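Local coordinates for putative agmatinase (Clostridium difficile, PDB 3LHL), which probably hydrolyses agmatine to putrescine and urea, as a manganese-dependent member of the arginase family, at residues L74-S88 with L99-K111. Residues are numbered along the deposited sequence; the frame is centred on the assembly and turned at random.
Sequences LKEIYQETYKIVRDS and LVTLPAFKAVHEK. With PO4 (phosphate ion), chain G.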
ATOM      1  N   LEU A  74       9.573  -0.458  13.583  1.00 18.17           N
ATOM      2  CA  LEU A  74       8.286   0.218  13.504  1.00 19.12           C
ATOM      3  C   LEU A  74       8.375   1.658  14.002  1.00 19.84           C
ATOM      4  O   LEU A  74       7.812   2.564  13.388  1.00 20.38           O
ATOM      5  CB  LEU A  74       7.233  -0.550  14.299  1.00 18.54           C
ATOM      6  CG  LEU A  74       6.979  -1.983  13.823  1.00 22.69           C
ATOM      7  CD1 LEU A  74       5.775  -2.555  14.552  1.00 17.92           C
ATOM      8  CD2 LEU A  74       6.743  -2.000  12.310  1.00 23.14           C
ATOM      9  N   LYS A  75       9.081   1.866  15.109  1.00 19.74           N
ATOM     10  CA  LYS A  75       9.241   3.208  15.663  1.00 21.60           C
ATOM     11  C   LYS A  75       9.958   4.124  14.679  1.00 20.59           C
ATOM     12  O   LYS A  75       9.621   5.300  14.557  1.00 21.97           O
ATOM     13  CB  LYS A  75      10.020   3.158  16.984  1.00 22.01           C
ATOM     14  CG  LYS A  75       9.249   2.491  18.111  1.00 26.61           C
ATOM     15  CD  LYS A  75      10.059   2.420  19.397  1.00 31.22           C
ATOM     16  CE  LYS A  75       9.263   1.746  20.510  1.00 31.32           C
ATOM     17  NZ  LYS A  75      10.082   1.563  21.739  1.00 33.07           N
ATOM     18  N   GLU A  76      10.939   3.574  13.974  1.00 20.19           N
ATOM     19  CA  GLU A  76      11.703   4.340  13.000  1.00 20.36           C
ATOM     20  C   GLU A  76      10.829   4.728  11.807  1.00 21.41           C
ATOM     21  O   GLU A  76      10.921   5.851  11.305  1.00 21.29           O
ATOM     22  CB  GLU A  76      12.920   3.526  12.542  1.00 21.82           C
ATOM     23  CG  GLU A  76      13.833   3.151  13.702  1.00 25.47           C
ATOM     24  CD  GLU A  76      14.885   2.117  13.348  1.00 28.26           C
ATOM     25  OE1 GLU A  76      14.560   1.152  12.621  1.00 30.58           O
ATOM     26  OE2 GLU A  76      16.033   2.260  13.817  1.00 29.07           O
ATOM     27  N   ILE A  77       9.977   3.809  11.358  1.00 18.69           N
ATOM     28  CA  ILE A  77       9.093   4.104  10.236  1.00 17.61           C
ATOM     29  C   ILE A  77       8.142   5.205  10.686  1.00 17.40           C
ATOM     30  O   ILE A  77       7.890   6.164   9.959  1.00 16.43           O
ATOM     31  CB  ILE A  77       8.259   2.874   9.821  1.00 16.73           C
ATOM     32  CG1 ILE A  77       9.174   1.785   9.253  1.00 14.93           C
ATOM     33  CG2 ILE A  77       7.214   3.284   8.793  1.00 16.06           C
ATOM     34  CD1 ILE A  77       8.483   0.440   9.058  1.00 13.98           C
ATOM     35  N   TYR A  78       7.628   5.058  11.902  1.00 18.02           N
ATOM     36  CA  TYR A  78       6.714   6.036  12.473  1.00 18.81           C
ATOM     37  C   TYR A  78       7.341   7.423  12.439  1.00 17.72           C
ATOM     38  O   TYR A  78       6.716   8.389  12.009  1.00 16.62           O
ATOM     39  CB  TYR A  78       6.386   5.683  13.923  1.00 21.20           C
ATOM     40  CG  TYR A  78       5.404   6.639  14.548  1.00 24.54           C
ATOM     41  CD1 TYR A  78       4.040   6.535  14.285  1.00 25.87           C
ATOM     42  CD2 TYR A  78       5.838   7.670  15.383  1.00 25.51           C
ATOM     43  CE1 TYR A  78       3.131   7.432  14.838  1.00 27.69           C
ATOM     44  CE2 TYR A  78       4.938   8.575  15.937  1.00 27.56           C
ATOM     45  CZ  TYR A  78       3.588   8.449  15.659  1.00 28.72           C
ATOM     46  OH  TYR A  78       2.689   9.341  16.194  1.00 33.34           O
ATOM     47  N   GLN A  79       8.580   7.510  12.907  1.00 18.38           N
ATOM     48  CA  GLN A  79       9.296   8.778  12.941  1.00 20.02           C
ATOM     49  C   GLN A  79       9.384   9.453  11.579  1.00 19.73           C
ATOM     50  O   GLN A  79       9.043  10.627  11.447  1.00 17.44           O
ATOM     51  CB  GLN A  79      10.708   8.578  13.490  1.00 21.48           C
ATOM     52  CG  GLN A  79      10.761   8.288  14.972  1.00 25.39           C
ATOM     53  CD  GLN A  79      10.093   9.374  15.790  1.00 27.31           C
ATOM     54  OE1 GLN A  79       8.969   9.209  16.264  1.00 26.29           O
ATOM     55  NE2 GLN A  79      10.778  10.502  15.946  1.00 29.57           N
ATOM     56  N   GLU A  80       9.844   8.713  10.572  1.00 20.12           N
ATOM     57  CA  GLU A  80       9.987   9.263   9.227  1.00 21.33           C
ATOM     58  C   GLU A  80       8.647   9.764   8.700  1.00 19.43           C
ATOM     59  O   GLU A  80       8.553  10.873   8.181  1.00 19.76           O
ATOM     60  CB  GLU A  80      10.560   8.207   8.273  1.00 23.85           C
ATOM     61  CG  GLU A  80      10.833   8.711   6.856  1.00 29.33           C
ATOM     62  CD  GLU A  80      11.787   9.902   6.821  1.00 35.41           C
ATOM     63  OE1 GLU A  80      12.908   9.784   7.362  1.00 36.22           O
ATOM     64  OE2 GLU A  80      11.419  10.957   6.251  1.00 38.14           O
ATOM     65  N   THR A  81       7.612   8.943   8.847  1.00 19.10           N
ATOM     66  CA  THR A  81       6.277   9.300   8.376  1.00 17.25           C
ATOM     67  C   THR A  81       5.776  10.552   9.086  1.00 16.21           C
ATOM     68  O   THR A  81       5.293  11.478   8.441  1.00 15.06           O
ATOM     69  CB  THR A  81       5.266   8.150   8.623  1.00 15.68           C
ATOM     70  OG1 THR A  81       5.801   6.922   8.124  1.00 14.67           O
ATOM     71  CG2 THR A  81       3.948   8.427   7.914  1.00 13.61           C
ATOM     72  N   TYR A  82       5.904  10.577  10.412  1.00 17.54           N
ATOM     73  CA  TYR A  82       5.441  11.712  11.208  1.00 19.29           C
ATOM     74  C   TYR A  82       6.018  13.043  10.733  1.00 21.19           C
ATOM     75  O   TYR A  82       5.289  14.023  10.571  1.00 21.83           O
ATOM     76  CB  TYR A  82       5.783  11.525  12.693  1.00 19.75           C
ATOM     77  CG  TYR A  82       5.454  12.759  13.501  1.00 22.43           C
ATOM     78  CD1 TYR A  82       4.129  13.173  13.665  1.00 24.34           C
ATOM     79  CD2 TYR A  82       6.465  13.575  14.005  1.00 23.30           C
ATOM     80  CE1 TYR A  82       3.822  14.373  14.299  1.00 25.56           C
ATOM     81  CE2 TYR A  82       6.169  14.781  14.643  1.00 24.29           C
ATOM     82  CZ  TYR A  82       4.847  15.174  14.782  1.00 25.61           C
ATOM     83  OH  TYR A  82       4.543  16.378  15.377  1.00 28.35           O
ATOM     84  N   LYS A  83       7.325  13.087  10.516  1.00 19.71           N
ATOM     85  CA  LYS A  83       7.938  14.318  10.058  1.00 21.49           C
ATOM     86  C   LYS A  83       7.328  14.768   8.728  1.00 20.70           C
ATOM     87  O   LYS A  83       7.086  15.962   8.522  1.00 20.91           O
ATOM     88  CB  LYS A  83       9.448  14.129   9.933  1.00 22.22           C
ATOM     89  CG  LYS A  83      10.115  13.846  11.267  1.00 24.11           C
ATOM     90  CD  LYS A  83      11.539  13.352  11.093  1.00 28.84           C
ATOM     91  CE  LYS A  83      12.113  12.895  12.426  1.00 31.91           C
ATOM     92  NZ  LYS A  83      13.443  12.237  12.268  1.00 35.51           N
ATOM     93  N   ILE A  84       7.064  13.820   7.834  1.00 19.18           N
ATOM     94  CA  ILE A  84       6.473  14.160   6.541  1.00 17.66           C
ATOM     95  C   ILE A  84       5.062  14.711   6.748  1.00 18.01           C
ATOM     96  O   ILE A  84       4.696  15.743   6.186  1.00 16.45           O
ATOM     97  CB  ILE A  84       6.415  12.927   5.609  1.00 18.90           C
ATOM     98  CG1 ILE A  84       7.840  12.447   5.299  1.00 16.13           C
ATOM     99  CG2 ILE A  84       5.673  13.281   4.315  1.00 15.47           C
ATOM    100  CD1 ILE A  84       7.906  11.122   4.583  1.00 14.57           C
ATOM    101  N   VAL A  85       4.277  14.023   7.569  1.00 16.85           N
ATOM    102  CA  VAL A  85       2.918  14.463   7.849  1.00 17.25           C
ATOM    103  C   VAL A  85       2.945  15.825   8.536  1.00 18.10           C
ATOM    104  O   VAL A  85       2.152  16.715   8.213  1.00 17.07           O
ATOM    105  CB  VAL A  85       2.188  13.462   8.772  1.00 19.05           C
ATOM    106  CG1 VAL A  85       0.834  14.036   9.200  1.00 16.16           C
ATOM    107  CG2 VAL A  85       2.016  12.120   8.059  1.00 16.63           C
ATOM    108  N   ARG A  86       3.857  15.971   9.493  1.00 17.07           N
ATOM    109  CA  ARG A  86       4.006  17.213  10.246  1.00 18.80           C
ATOM    110  C   ARG A  86       4.297  18.386   9.321  1.00 19.22           C
ATOM    111  O   ARG A  86       3.842  19.501   9.557  1.00 17.74           O
ATOM    112  CB  ARG A  86       5.145  17.079  11.259  1.00 18.84           C
ATOM    113  CG  ARG A  86       5.506  18.375  11.984  1.00 21.18           C
ATOM    114  CD  ARG A  86       6.924  18.300  12.533  1.00 21.80           C
ATOM    115  NE  ARG A  86       7.886  18.142  11.446  1.00 25.06           N
ATOM    116  CZ  ARG A  86       9.139  17.730  11.600  1.00 25.88           C
ATOM    117  NH1 ARG A  86       9.607  17.423  12.804  1.00 24.04           N
ATOM    118  NH2 ARG A  86       9.924  17.616  10.542  1.00 27.84           N
ATOM    119  N   ASP A  87       5.065  18.127   8.269  1.00 20.42           N
ATOM    120  CA  ASP A  87       5.422  19.170   7.320  1.00 20.83           C
ATOM    121  C   ASP A  87       4.354  19.382   6.251  1.00 20.45           C
ATOM    122  O   ASP A  87       4.618  19.994   5.221  1.00 19.08           O
ATOM    123  CB  ASP A  87       6.763  18.836   6.664  1.00 21.02           C
ATOM    124  CG  ASP A  87       7.898  18.757   7.669  1.00 24.06           C
ATOM    125  OD1 ASP A  87       7.759  19.341   8.767  1.00 25.12           O
ATOM    126  OD2 ASP A  87       8.933  18.123   7.359  1.00 22.41           O
ATOM    127  N   SER A  88       3.150  18.873   6.504  1.00 20.50           N
ATOM    128  CA  SER A  88       2.040  19.009   5.565  1.00 22.81           C
ATOM    129  C   SER A  88       2.349  18.430   4.188  1.00 22.76           C
ATOM    130  O   SER A  88       2.128  19.075   3.166  1.00 22.90           O
ATOM    131  CB  SER A  88       1.643  20.481   5.409  1.00 24.05           C
ATOM    132  OG  SER A  88       1.128  21.005   6.618  1.00 31.31           O
ATOM    133  N   LEU A  99       3.499  -5.101   7.294  1.00 16.30           N
ATOM    134  CA  LEU A  99       3.499  -4.536   8.640  1.00 17.04           C
ATOM    135  C   LEU A  99       3.967  -3.075   8.674  1.00 16.76           C
ATOM    136  O   LEU A  99       3.529  -2.313   9.534  1.00 17.49           O
ATOM    137  CB  LEU A  99       4.356  -5.387   9.583  1.00 17.29           C
ATOM    138  CG  LEU A  99       4.339  -4.983  11.064  1.00 20.17           C
ATOM    139  CD1 LEU A  99       2.912  -4.966  11.606  1.00 16.73           C
ATOM    140  CD2 LEU A  99       5.194  -5.958  11.852  1.00 20.20           C
ATOM    141  N   VAL A 100       4.832  -2.681   7.737  1.00 14.13           N
ATOM    142  CA  VAL A 100       5.335  -1.304   7.703  1.00 14.78           C
ATOM    143  C   VAL A 100       4.202  -0.282   7.633  1.00 16.82           C
ATOM    144  O   VAL A 100       4.381   0.883   7.984  1.00 16.36           O
ATOM    145  CB  VAL A 100       6.290  -1.047   6.495  1.00 14.11           C
ATOM    146  CG1 VAL A 100       7.452  -2.031   6.521  1.00 12.54           C
ATOM    147  CG2 VAL A 100       5.525  -1.134   5.188  1.00  9.66           C
ATOM    148  N   THR A 101       3.040  -0.730   7.170  1.00 16.67           N
ATOM    149  CA  THR A 101       1.873   0.127   7.055  1.00 17.62           C
ATOM    150  C   THR A 101       1.313   0.575   8.415  1.00 18.56           C
ATOM    151  O   THR A 101       0.761   1.672   8.529  1.00 17.92           O
ATOM    152  CB  THR A 101       0.758  -0.600   6.266  1.00 18.21           C
ATOM    153  OG1 THR A 101       1.179  -0.776   4.907  1.00 22.20           O
ATOM    154  CG2 THR A 101      -0.543   0.194   6.295  1.00 18.36           C
ATOM    155  N   LEU A 102       1.463  -0.257   9.443  1.00 16.20           N
ATOM    156  CA  LEU A 102       0.924   0.082  10.760  1.00 16.50           C
ATOM    157  C   LEU A 102       1.480   1.389  11.326  1.00 16.74           C
ATOM    158  O   LEU A 102       0.717   2.311  11.614  1.00 17.19           O
ATOM    159  CB  LEU A 102       1.146  -1.076  11.744  1.00 13.56           C
ATOM    160  CG  LEU A 102       0.692  -0.901  13.199  1.00 14.77           C
ATOM    161  CD1 LEU A 102      -0.752  -0.382  13.266  1.00 15.12           C
ATOM    162  CD2 LEU A 102       0.813  -2.242  13.913  1.00 12.95           C
ATOM    163  N   PRO A 103       2.811   1.491  11.494  1.00 16.49           N
ATOM    164  CA  PRO A 103       3.372   2.736  12.031  1.00 16.52           C
ATOM    165  C   PRO A 103       3.130   3.933  11.117  1.00 17.23           C
ATOM    166  O   PRO A 103       2.911   5.047  11.588  1.00 16.44           O
ATOM    167  CB  PRO A 103       4.858   2.411  12.192  1.00 17.13           C
ATOM    168  CG  PRO A 103       5.103   1.357  11.156  1.00 15.50           C
ATOM    169  CD  PRO A 103       3.871   0.489  11.285  1.00 16.90           C
ATOM    170  N   ALA A 104       3.164   3.693   9.809  1.00 17.21           N
ATOM    171  CA  ALA A 104       2.948   4.753   8.835  1.00 17.48           C
ATOM    172  C   ALA A 104       1.538   5.294   8.998  1.00 18.45           C
ATOM    173  O   ALA A 104       1.323   6.509   9.054  1.00 17.98           O
ATOM    174  CB  ALA A 104       3.140   4.215   7.424  1.00 16.69           C
ATOM    175  N   PHE A 105       0.578   4.378   9.073  1.00 19.52           N
ATOM    176  CA  PHE A 105      -0.812   4.754   9.236  1.00 18.43           C
ATOM    177  C   PHE A 105      -0.974   5.543  10.523  1.00 18.98           C
ATOM    178  O   PHE A 105      -1.653   6.568  10.547  1.00 18.62           O
ATOM    179  CB  PHE A 105      -1.715   3.523   9.299  1.00 18.55           C
ATOM    180  CG  PHE A 105      -3.131   3.856   9.655  1.00 19.44           C
ATOM    181  CD1 PHE A 105      -3.950   4.518   8.743  1.00 18.55           C
ATOM    182  CD2 PHE A 105      -3.616   3.598  10.935  1.00 15.51           C
ATOM    183  CE1 PHE A 105      -5.233   4.927   9.106  1.00 20.66           C
ATOM    184  CE2 PHE A 105      -4.891   3.999  11.310  1.00 17.04           C
ATOM    185  CZ  PHE A 105      -5.704   4.667  10.396  1.00 18.96           C
ATOM    186  N   LYS A 106      -0.350   5.064  11.594  1.00 18.32           N
ATOM    187  CA  LYS A 106      -0.457   5.755  12.872  1.00 20.35           C
ATOM    188  C   LYS A 106      -0.007   7.206  12.767  1.00 20.09           C
ATOM    189  O   LYS A 106      -0.693   8.107  13.247  1.00 20.84           O
ATOM    190  CB  LYS A 106       0.352   5.028  13.951  1.00 20.09           C
ATOM    191  CG  LYS A 106      -0.337   3.771  14.475  1.00 23.75           C
ATOM    192  CD  LYS A 106       0.495   3.060  15.529  1.00 25.21           C
ATOM    193  CE  LYS A 106      -0.216   1.815  16.032  1.00 25.61           C
ATOM    194  NZ  LYS A 106       0.564   1.106  17.083  1.00 25.63           N
ATOM    195  N   ALA A 107       1.139   7.428  12.132  1.00 19.16           N
ATOM    196  CA  ALA A 107       1.666   8.775  11.976  1.00 20.00           C
ATOM    197  C   ALA A 107       0.659   9.653  11.228  1.00 19.29           C
ATOM    198  O   ALA A 107       0.514  10.835  11.531  1.00 18.22           O
ATOM    199  CB  ALA A 107       3.002   8.737  11.227  1.00 18.97           C
ATOM    200  N   VAL A 108      -0.034   9.070  10.255  1.00 18.28           N
ATOM    201  CA  VAL A 108      -1.020   9.814   9.484  1.00 17.88           C
ATOM    202  C   VAL A 108      -2.280  10.032  10.321  1.00 19.56           C
ATOM    203  O   VAL A 108      -2.835  11.135  10.355  1.00 19.93           O
ATOM    204  CB  VAL A 108      -1.405   9.064   8.184  1.00 19.05           C
ATOM    205  CG1 VAL A 108      -2.455   9.856   7.419  1.00 14.98           C
ATOM    206  CG2 VAL A 108      -0.168   8.849   7.312  1.00 16.71           C
ATOM    207  N   HIS A 109      -2.719   8.979  11.005  1.00 18.71           N
ATOM    208  CA  HIS A 109      -3.914   9.047  11.836  1.00 19.30           C
ATOM    209  C   HIS A 109      -3.770  10.068  12.965  1.00 19.57           C
ATOM    210  O   HIS A 109      -4.757  10.652  13.406  1.00 20.06           O
ATOM    211  CB  HIS A 109      -4.238   7.660  12.405  1.00 16.92           C
ATOM    212  CG  HIS A 109      -5.455   7.635  13.278  1.00 16.91           C
ATOM    213  ND1 HIS A 109      -5.386   7.567  14.653  1.00 15.51           N
ATOM    214  CD2 HIS A 109      -6.772   7.714  12.972  1.00 14.87           C
ATOM    215  CE1 HIS A 109      -6.607   7.610  15.156  1.00 14.56           C
ATOM    216  NE2 HIS A 109      -7.467   7.700  14.158  1.00 14.00           N
ATOM    217  N   GLU A 110      -2.543  10.285  13.420  1.00 22.43           N
ATOM    218  CA  GLU A 110      -2.275  11.251  14.489  1.00 25.20           C
ATOM    219  C   GLU A 110      -2.828  12.625  14.126  1.00 22.60           C
ATOM    220  O   GLU A 110      -3.350  13.335  14.980  1.00 21.92           O
ATOM    221  CB  GLU A 110      -0.762  11.376  14.741  1.00 30.47           C
ATOM    222  CG  GLU A 110      -0.094  10.100  15.222  1.00 39.03           C
ATOM    223  CD  GLU A 110      -0.633   9.627  16.559  1.00 44.84           C
ATOM    224  OE1 GLU A 110      -1.871   9.509  16.696  1.00 47.91           O
ATOM    225  OE2 GLU A 110       0.178   9.367  17.476  1.00 47.74           O
ATOM    226  N   LYS A 111      -2.698  13.001  12.859  1.00 20.47           N
ATOM    227  CA  LYS A 111      -3.189  14.293  12.409  1.00 22.15           C
ATOM    228  C   LYS A 111      -4.624  14.217  11.882  1.00 22.77           C
ATOM    229  O   LYS A 111      -5.445  15.085  12.170  1.00 22.67           O
ATOM    230  CB  LYS A 111      -2.278  14.854  11.317  1.00 22.01           C
ATOM    231  CG  LYS A 111      -2.814  16.125  10.683  1.00 22.12           C
ATOM    232  CD  LYS A 111      -1.992  16.552   9.485  1.00 22.42           C
ATOM    233  CE  LYS A 111      -2.637  17.738   8.786  1.00 20.43           C
ATOM    234  NZ  LYS A 111      -1.856  18.144   7.592  1.00 23.20           N
TER
HETATM  235  P   PO4 G 306      10.205  17.711  16.256  1.00 58.92           P
HETATM  236  O1  PO4 G 306       9.937  16.390  16.890  1.00 55.72           O
HETATM  237  O2  PO4 G 306       9.037  18.112  15.430  1.00 55.52           O
HETATM  238  O3  PO4 G 306      10.438  18.732  17.315  1.00 56.54           O
HETATM  239  O4  PO4 G 306      11.415  17.610  15.393  1.00 56.04           O
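The ring of Tyr78 is a knob in a hollow formed by Pro103, Lys106, Ala107 and Glu110. Pro103 O meets the ring at its edge, 3.3 Å from Tyr78 CD1. Tyr78 CE1 also lies against the backbone of Ala107. With CG anti to the backbone N (chi1 -178°), the ring reaches across to the other helix. There Tyr78 OH donates to the anti lone pair of Glu110 OE2, 2.8 Å away. The Pro103 ring is the bump going the other way. Pro103 CG meets Ile77 CG2 at 3.7 Å, and Leu74 CD2 covers Pro103 CG and CD. The small methyl of Ala107 fits tightly against Thr81: Ala107 CB lies 3.5 Å from Thr81 CG2, closer than usual carbon contact. Thr81 OG1 turns back to bond Ile77 O within its own helix. Further along, Val85 spreads its two methyls, CG2 against Val108 CG2 and CG1 onto the extended chain of Lys111. The axes of helix segments 74-86 and 101-111 come within 7.8 Å and run roughly parallel, 36° apart. These successive helices of the arginase-type alpha/beta fold are joined through strand 90-95. Ile77, Thr81, Val100 and Ala104 touch that strand, at Met93 and Pro91, while helix 140-148 packs against Leu102, Phe105, Lys106 and His109.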